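Local coordinates for protein decapping nuclease RAI1 (Candida albicans, PDB 5BUD) that removes NAD caps from the 5' ends of RNAs as a metal-dependent hydrolase, and stabilises and stimulates the exoribonuclease RAT1, at residues T102-M107 against W269-L274; V259-K264 against I280-R285. All coordinates share one frame; numbering follows the deposited sequence.

Helix 255-275 runs through both contacts. Its 269-274 end packs on the start of helix 104-112 in contact 1, while its earlier residues 259-264 lie over strand 280-285 in contact 2. The two centres are about 17 Å apart, and they join where Cys272 SG packs against Ile280 CG1 at 3.7 Å. Contact 1 is the one nearer the metals: the side chain of Arg104 is about 5 Å from a bound manganese, against about 9 Å for that of Tyr282 in contact 2. Lys247 connects them, its side chain being about 3 Å from those of both Gln271 and Tyr282. Both contacts reach the RNA backbone.

Contact 1: residues T102-M107 against W269-L274; sequences TFREIM and WCQCFL
Gln271 meets Arg104 with both ends of its amide already engaged: OE1 is hydrogen-bonded to Lys247 NZ, and NE2 makes a weak hydrogen bond to a phosphate of the bound RNA. Gln271 carries CG anti to its own backbone nitrogen (chi1 157°) and stays extended beyond it, which brings the amide up to the guanidinium of Arg104. CG of Gln271 sits above the guanidinium plane, displaced toward its rim and 3.7 Å from Arg104 NE, and the amide plane is turned 54° from that of the guanidinium. Arg104 NH2 comes within 3.4 Å of Gln271 NE2, but two donors meet here and no hydrogen bond joins them. A polar anchor of the arginine lies outside the pair: NH1 bonds to the backbone O of Glu224, itself a manganese ligand in this crystal. A bend at chi2 (127°) helps lead the chain of Arg104 toward that site.

One turn further along each helix the surface becomes apolar. Leu274 pushes its CD1 branch against the backbone of Met107, 3.5 Å from Met107 C, and against the root of the same side chain, with Met107 CB 3.8 Å from Leu274 CD1. The CD2 branch is alongside, 4.1 Å from Met107 CB. The thioether of Met107 leads off in another direction, so its sulfur has no share in this touch. Leu221 and Tyr329 each touch both side chains and extend the apolar patch.

With no hydrogen bond across the interface, the pairing rests on packing. Held between Lys247 and the phosphate as a neutral donor, Gln271 probably binds substrate, while the positive charge of Arg104, its side chain about 5 Å from a manganese, would probably help balance the acidic metal site.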
loop_
_atom_site.group_PDB
_atom_site.type_symbol
_atom_site.label_atom_id
_atom_site.label_comp_id
_atom_site.label_asym_id
_atom_site.label_seq_id
_atom_site.Cartn_x
_atom_site.Cartn_y
_atom_site.Cartn_z
ATOM N N THR A 102 7.446 7.182 5.588
ATOM C CA THR A 102 7.236 6.797 4.206
ATOM C C THR A 102 5.831 6.287 3.931
ATOM O O THR A 102 4.967 6.311 4.796
ATOM C CB THR A 102 8.329 5.783 3.726
ATOM O OG1 THR A 102 8.322 5.654 2.280
ATOM C CG2 THR A 102 8.187 4.468 4.378
ATOM N N PHE A 103 5.581 5.885 2.696
ATOM C CA PHE A 103 4.304 5.260 2.369
ATOM C C PHE A 103 4.454 3.727 2.440
ATOM O O PHE A 103 5.506 3.155 2.113
ATOM C CB PHE A 103 3.833 5.707 0.999
ATOM C CG PHE A 103 3.450 7.148 0.939
ATOM C CD1 PHE A 103 4.390 8.121 0.638
ATOM C CD2 PHE A 103 2.135 7.532 1.166
ATOM C CE1 PHE A 103 4.021 9.463 0.570
ATOM C CE2 PHE A 103 1.770 8.869 1.113
ATOM C CZ PHE A 103 2.712 9.831 0.819
ATOM N N ARG A 104 3.399 3.064 2.887
ATOM C CA ARG A 104 3.398 1.601 2.983
ATOM C C ARG A 104 3.685 0.865 1.677
ATOM O O ARG A 104 4.323 -0.187 1.717
ATOM C CB ARG A 104 2.088 1.076 3.572
ATOM C CG ARG A 104 0.967 1.001 2.570
ATOM C CD ARG A 104 0.312 -0.377 2.527
ATOM N NE ARG A 104 -0.792 -0.266 1.598
ATOM C CZ ARG A 104 -2.078 -0.098 1.909
ATOM N NH1 ARG A 104 -2.525 -0.074 3.177
ATOM N NH2 ARG A 104 -2.938 0.031 0.908
ATOM N N GLU A 105 3.268 1.404 0.527
ATOM C CA GLU A 105 3.506 0.712 -0.740
ATOM C C GLU A 105 4.998 0.598 -1.022
ATOM O O GLU A 105 5.470 -0.365 -1.636
ATOM C CB GLU A 105 2.811 1.412 -1.912
ATOM C CG GLU A 105 2.707 0.523 -3.132
ATOM C CD GLU A 105 2.721 1.263 -4.464
ATOM O OE1 GLU A 105 2.867 0.575 -5.503
ATOM O OE2 GLU A 105 2.589 2.506 -4.478
ATOM N N ILE A 106 5.746 1.572 -0.537
ATOM C CA ILE A 106 7.171 1.560 -0.687
ATOM C C ILE A 106 7.810 0.394 0.092
ATOM O O ILE A 106 8.606 -0.333 -0.481
ATOM C CB ILE A 106 7.775 2.919 -0.305
ATOM C CG1 ILE A 106 7.396 3.941 -1.394
ATOM C CG2 ILE A 106 9.273 2.790 -0.194
ATOM C CD1 ILE A 106 7.650 5.376 -1.010
ATOM N N MET A 107 7.471 0.208 1.361
ATOM C CA MET A 107 7.973 -0.960 2.108
ATOM C C MET A 107 7.435 -2.294 1.626
ATOM O O MET A 107 8.129 -3.326 1.738
ATOM C CB MET A 107 7.701 -0.807 3.600
ATOM C CG MET A 107 8.489 0.329 4.213
ATOM S SD MET A 107 10.270 0.113 3.974
ATOM C CE MET A 107 10.656 1.786 3.583
ATOM N N TRP A 269 -0.541 -10.187 1.927
ATOM C CA TRP A 269 0.041 -10.332 3.248
ATOM C C TRP A 269 1.098 -9.255 3.474
ATOM O O TRP A 269 1.094 -8.588 4.531
ATOM C CB TRP A 269 0.623 -11.752 3.486
ATOM C CG TRP A 269 1.350 -11.872 4.791
ATOM C CD1 TRP A 269 0.796 -12.156 6.025
ATOM C CD2 TRP A 269 2.742 -11.673 5.024
ATOM N NE1 TRP A 269 1.766 -12.165 6.989
ATOM C CE2 TRP A 269 2.966 -11.848 6.412
ATOM C CE3 TRP A 269 3.831 -11.379 4.191
ATOM C CZ2 TRP A 269 4.236 -11.717 6.987
ATOM C CZ3 TRP A 269 5.085 -11.272 4.746
ATOM C CH2 TRP A 269 5.284 -11.451 6.140
ATOM N N CYS A 270 1.991 -9.041 2.512
ATOM C CA CYS A 270 3.049 -8.027 2.710
ATOM C C CYS A 270 2.453 -6.652 3.079
ATOM O O CYS A 270 2.910 -5.947 4.000
ATOM C CB CYS A 270 3.925 -7.869 1.460
ATOM S SG CYS A 270 5.120 -9.216 1.213
ATOM N N GLN A 271 1.420 -6.301 2.335
ATOM C CA GLN A 271 0.786 -5.003 2.424
ATOM C C GLN A 271 0.060 -4.859 3.793
ATOM O O GLN A 271 0.173 -3.833 4.479
ATOM C CB GLN A 271 -0.112 -4.880 1.162
ATOM C CG GLN A 271 -1.289 -3.931 1.165
ATOM C CD GLN A 271 -2.159 -4.086 -0.095
ATOM O OE1 GLN A 271 -2.016 -5.049 -0.855
ATOM N NE2 GLN A 271 -3.054 -3.123 -0.324
ATOM N N CYS A 272 -0.596 -5.920 4.222
ATOM C CA CYS A 272 -1.420 -5.887 5.426
ATOM C C CYS A 272 -0.628 -6.113 6.690
ATOM O O CYS A 272 -0.927 -5.492 7.707
ATOM C CB CYS A 272 -2.550 -6.900 5.309
ATOM S SG CYS A 272 -3.738 -6.439 4.040
ATOM N N PHE A 273 0.377 -6.995 6.634
ATOM C CA PHE A 273 1.309 -7.148 7.739
ATOM C C PHE A 273 1.998 -5.824 8.078
ATOM O O PHE A 273 2.087 -5.451 9.224
ATOM C CB PHE A 273 2.369 -8.237 7.450
ATOM C CG PHE A 273 3.314 -8.470 8.603
ATOM C CD1 PHE A 273 2.968 -9.329 9.637
ATOM C CD2 PHE A 273 4.503 -7.778 8.687
ATOM C CE1 PHE A 273 3.823 -9.516 10.719
ATOM C CE2 PHE A 273 5.354 -7.952 9.767
ATOM C CZ PHE A 273 5.020 -8.830 10.776
ATOM N N LEU A 274 2.487 -5.101 7.077
ATOM C CA LEU A 274 3.200 -3.841 7.352
ATOM C C LEU A 274 2.306 -2.814 8.067
ATOM O O LEU A 274 2.757 -2.082 8.942
ATOM C CB LEU A 274 3.784 -3.244 6.063
ATOM C CG LEU A 274 5.048 -3.958 5.556
ATOM C CD1 LEU A 274 5.315 -3.689 4.086
ATOM C CD2 LEU A 274 6.248 -3.517 6.371
#

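Contact 2: residues V259-K264 against I280-R285; sequences VSFEQK and IIYGFR. With nucleotides of chain C.
Phe261 drives its CE1 corner between Tyr282 and Phe284. Against Tyr282 the pair is T-shaped: the edge of Phe261 points at the tyrosine face, centroids 5.1 Å apart and planes at 71°, with CE1 displaced toward the rim and 3.7 Å from Tyr282 CE2. Phe284 meets the same corner differently. Phe261 CE1 lies near the plane of the Phe284 ring, at its edge and 3.7 Å from Phe284 CZ, while the pair as a whole remains oblique. Phe261 reaches this spot because its CG is anti to the backbone nitrogen (chi1 178°), which swings the ring across to the strand.

At the RNA-facing end of the same two segments, Lys264 and Arg285 reach the phosphates. Arg285 NH2 bridges successive phosphates, giving one bond of 2.9 Å to OP1 of U3 of chain C and a straighter one, 166° at the hydrogen, of 2.7 Å to OP2 of U4 of chain C. Lys264, extended beyond CG, adds a weak bond from NZ to U3 OP2 of chain C at 3.1 Å; Ser249 OG also bonds to that NZ. Lysine and arginine thus approach the U3 phosphate through different oxygens, and its negative charge would let them sit near each other.

Further out, Leu265 and Ala268 pack on Tyr282, Ile252 on Phe261 and Ile251 on Phe284. Backbone bonds from Ile281 and Gly283 tie strand 279-285 to strand 243-250, which carries the metal ligand Glu245 and Lys247, a probable substrate-binding residue. This helix-on-strand packing belongs to the beta-alpha-beta crossover of the PD-(D/E)XK nuclease core.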
loop_
_atom_site.group_PDB
_atom_site.type_symbol
_atom_site.label_atom_id
_atom_site.label_comp_id
_atom_site.label_asym_id
_atom_site.label_seq_id
_atom_site.Cartn_x
_atom_site.Cartn_y
_atom_site.Cartn_z
ATOM N N VAL A 259 -0.578 -21.397 -7.978
ATOM C CA VAL A 259 0.684 -20.711 -7.661
ATOM C C VAL A 259 0.558 -19.203 -7.859
ATOM O O VAL A 259 1.102 -18.435 -7.077
ATOM C CB VAL A 259 1.994 -21.302 -8.289
ATOM C CG1 VAL A 259 1.773 -22.671 -8.918
ATOM C CG2 VAL A 259 2.674 -20.336 -9.252
ATOM N N SER A 260 -0.197 -18.783 -8.862
ATOM C CA SER A 260 -0.469 -17.370 -9.041
ATOM C C SER A 260 -1.252 -16.784 -7.854
ATOM O O SER A 260 -0.964 -15.668 -7.398
ATOM C CB SER A 260 -1.244 -17.165 -10.346
ATOM O OG SER A 260 -1.432 -15.797 -10.566
ATOM N N PHE A 261 -2.231 -17.524 -7.346
ATOM C CA PHE A 261 -3.004 -17.053 -6.223
ATOM C C PHE A 261 -2.107 -16.964 -4.984
ATOM O O PHE A 261 -2.176 -15.987 -4.236
ATOM C CB PHE A 261 -4.267 -17.904 -5.944
ATOM C CG PHE A 261 -5.032 -17.417 -4.740
ATOM C CD1 PHE A 261 -5.779 -16.231 -4.798
ATOM C CD2 PHE A 261 -4.935 -18.073 -3.522
ATOM C CE1 PHE A 261 -6.421 -15.757 -3.666
ATOM C CE2 PHE A 261 -5.577 -17.590 -2.384
ATOM C CZ PHE A 261 -6.337 -16.446 -2.468
ATOM N N GLU A 262 -1.246 -17.961 -4.768
ATOM C CA GLU A 262 -0.223 -17.872 -3.707
ATOM C C GLU A 262 0.616 -16.588 -3.812
ATOM O O GLU A 262 0.853 -15.915 -2.801
ATOM C CB GLU A 262 0.702 -19.099 -3.687
ATOM C CG GLU A 262 1.749 -19.064 -2.594
ATOM C CD GLU A 262 2.280 -20.455 -2.231
ATOM O OE1 GLU A 262 3.494 -20.645 -2.301
ATOM O OE2 GLU A 262 1.482 -21.326 -1.861
ATOM N N GLN A 263 1.071 -16.261 -5.022
ATOM C CA GLN A 263 1.885 -15.071 -5.243
ATOM C C GLN A 263 1.132 -13.779 -4.886
ATOM O O GLN A 263 1.699 -12.898 -4.239
ATOM C CB GLN A 263 2.395 -15.016 -6.692
ATOM C CG GLN A 263 3.326 -16.177 -7.018
ATOM C CD GLN A 263 3.687 -16.339 -8.479
ATOM O OE1 GLN A 263 2.876 -16.125 -9.390
ATOM N NE2 GLN A 263 4.909 -16.777 -8.710
ATOM N N LYS A 264 -0.125 -13.676 -5.297
ATOM C CA LYS A 264 -0.964 -12.490 -5.007
ATOM C C LYS A 264 -1.247 -12.375 -3.532
ATOM O O LYS A 264 -1.258 -11.262 -2.981
ATOM C CB LYS A 264 -2.340 -12.610 -5.654
ATOM C CG LYS A 264 -2.426 -12.357 -7.130
ATOM C CD LYS A 264 -3.824 -12.741 -7.592
ATOM C CE LYS A 264 -4.264 -11.912 -8.772
ATOM N NZ LYS A 264 -5.387 -12.619 -9.418
ATOM N N ILE A 280 -8.147 -9.880 5.326
ATOM C CA ILE A 280 -8.147 -9.742 3.866
ATOM C C ILE A 280 -9.297 -10.516 3.259
ATOM O O ILE A 280 -9.437 -11.729 3.493
ATOM C CB ILE A 280 -6.824 -10.276 3.255
ATOM C CG1 ILE A 280 -5.655 -9.631 3.952
ATOM C CG2 ILE A 280 -6.810 -10.053 1.756
ATOM C CD1 ILE A 280 -4.294 -10.170 3.602
ATOM N N ILE A 281 -10.144 -9.837 2.488
ATOM C CA ILE A 281 -11.342 -10.460 1.919
ATOM C C ILE A 281 -11.155 -10.482 0.408
ATOM O O ILE A 281 -10.941 -9.440 -0.218
ATOM C CB ILE A 281 -12.622 -9.702 2.322
ATOM C CG1 ILE A 281 -12.783 -9.783 3.835
ATOM C CG2 ILE A 281 -13.848 -10.232 1.608
ATOM C CD1 ILE A 281 -14.042 -9.200 4.413
ATOM N N TYR A 282 -11.231 -11.667 -0.164
ATOM C CA TYR A 282 -11.191 -11.852 -1.605
ATOM C C TYR A 282 -12.579 -12.052 -2.178
ATOM O O TYR A 282 -13.367 -12.883 -1.701
ATOM C CB TYR A 282 -10.290 -13.046 -1.986
ATOM C CG TYR A 282 -8.851 -12.664 -2.159
ATOM C CD1 TYR A 282 -8.030 -12.520 -1.063
ATOM C CD2 TYR A 282 -8.301 -12.453 -3.432
ATOM C CE1 TYR A 282 -6.705 -12.187 -1.210
ATOM C CE2 TYR A 282 -6.981 -12.078 -3.570
ATOM C CZ TYR A 282 -6.201 -11.947 -2.442
ATOM O OH TYR A 282 -4.887 -11.606 -2.517
ATOM N N GLY A 283 -12.894 -11.251 -3.182
ATOM C CA GLY A 283 -14.052 -11.517 -4.035
ATOM C C GLY A 283 -13.574 -12.303 -5.248
ATOM O O GLY A 283 -12.807 -11.772 -6.047
ATOM N N PHE A 284 -13.985 -13.573 -5.337
ATOM C CA PHE A 284 -13.665 -14.438 -6.476
ATOM C C PHE A 284 -14.734 -14.307 -7.560
ATOM O O PHE A 284 -15.926 -14.466 -7.290
ATOM C CB PHE A 284 -13.523 -15.901 -6.010
ATOM C CG PHE A 284 -12.292 -16.139 -5.190
ATOM C CD1 PHE A 284 -11.052 -16.147 -5.789
ATOM C CD2 PHE A 284 -12.369 -16.282 -3.822
ATOM C CE1 PHE A 284 -9.904 -16.329 -5.048
ATOM C CE2 PHE A 284 -11.238 -16.467 -3.071
ATOM C CZ PHE A 284 -10.002 -16.480 -3.676
ATOM N N ARG A 285 -14.303 -14.018 -8.782
ATOM C CA ARG A 285 -15.233 -13.770 -9.881
ATOM C C ARG A 285 -14.919 -14.683 -11.070
ATOM O O ARG A 285 -13.802 -15.195 -11.202
ATOM C CB ARG A 285 -15.227 -12.270 -10.276
ATOM C CG ARG A 285 -13.850 -11.643 -10.488
ATOM C CD ARG A 285 -13.379 -11.891 -11.897
ATOM N NE ARG A 285 -11.984 -11.555 -12.145
ATOM C CZ ARG A 285 -11.270 -12.052 -13.156
ATOM N NH1 ARG A 285 -11.820 -12.912 -13.982
ATOM N NH2 ARG A 285 -10.002 -11.704 -13.337
ATOM P P U C 3 -6.759 -9.661 -11.638
ATOM O OP1 U C 3 -7.822 -10.681 -11.644
ATOM O OP2 U C 3 -5.627 -9.769 -10.695
ATOM O "O5'" U C 3 -6.173 -9.554 -13.112
ATOM C "C5'" U C 3 -7.058 -9.543 -14.249
ATOM C "C4'" U C 3 -6.473 -10.340 -15.376
ATOM O "O4'" U C 3 -5.339 -9.628 -15.936
ATOM C "C3'" U C 3 -5.960 -11.726 -15.002
ATOM O "O3'" U C 3 -6.215 -12.577 -16.100
ATOM C "C2'" U C 3 -4.471 -11.493 -14.772
ATOM O "O2'" U C 3 -3.667 -12.636 -14.986
ATOM C "C1'" U C 3 -4.170 -10.418 -15.817
ATOM N N1 U C 3 -3.057 -9.525 -15.465
ATOM C C2 U C 3 -1.955 -9.503 -16.301
ATOM O O2 U C 3 -1.858 -10.209 -17.289
ATOM N N3 U C 3 -0.966 -8.629 -15.927
ATOM C C4 U C 3 -0.959 -7.794 -14.829
ATOM O O4 U C 3 0.011 -7.062 -14.630
ATOM C C5 U C 3 -2.136 -7.871 -14.017
ATOM C C6 U C 3 -3.122 -8.710 -14.357
ATOM P P U C 4 -7.456 -13.543 -16.089
ATOM O OP1 U C 4 -7.848 -13.818 -17.496
ATOM O OP2 U C 4 -8.447 -13.022 -15.130
ATOM O "O5'" U C 4 -6.821 -14.874 -15.494
ATOM C "C5'" U C 4 -5.907 -15.652 -16.284
ATOM C "C4'" U C 4 -6.242 -17.109 -16.124
ATOM O "O4'" U C 4 -5.077 -17.919 -16.430
ATOM C "C3'" U C 4 -6.546 -17.478 -14.689
ATOM O "O3'" U C 4 -7.244 -18.711 -14.697
ATOM C "C2'" U C 4 -5.140 -17.494 -14.101
ATOM O "O2'" U C 4 -5.007 -18.082 -12.822
ATOM C "C1'" U C 4 -4.354 -18.172 -15.233
ATOM N N1 U C 4 -2.983 -17.665 -15.407
ATOM C C2 U C 4 -2.260 -17.357 -14.269
ATOM O O2 U C 4 -2.709 -17.489 -13.143
ATOM N N3 U C 4 -0.994 -16.881 -14.500
ATOM C C4 U C 4 -0.385 -16.686 -15.720
ATOM O O4 U C 4 0.767 -16.248 -15.760
ATOM C C5 U C 4 -1.194 -17.027 -16.850
ATOM C C6 U C 4 -2.435 -17.494 -16.660
#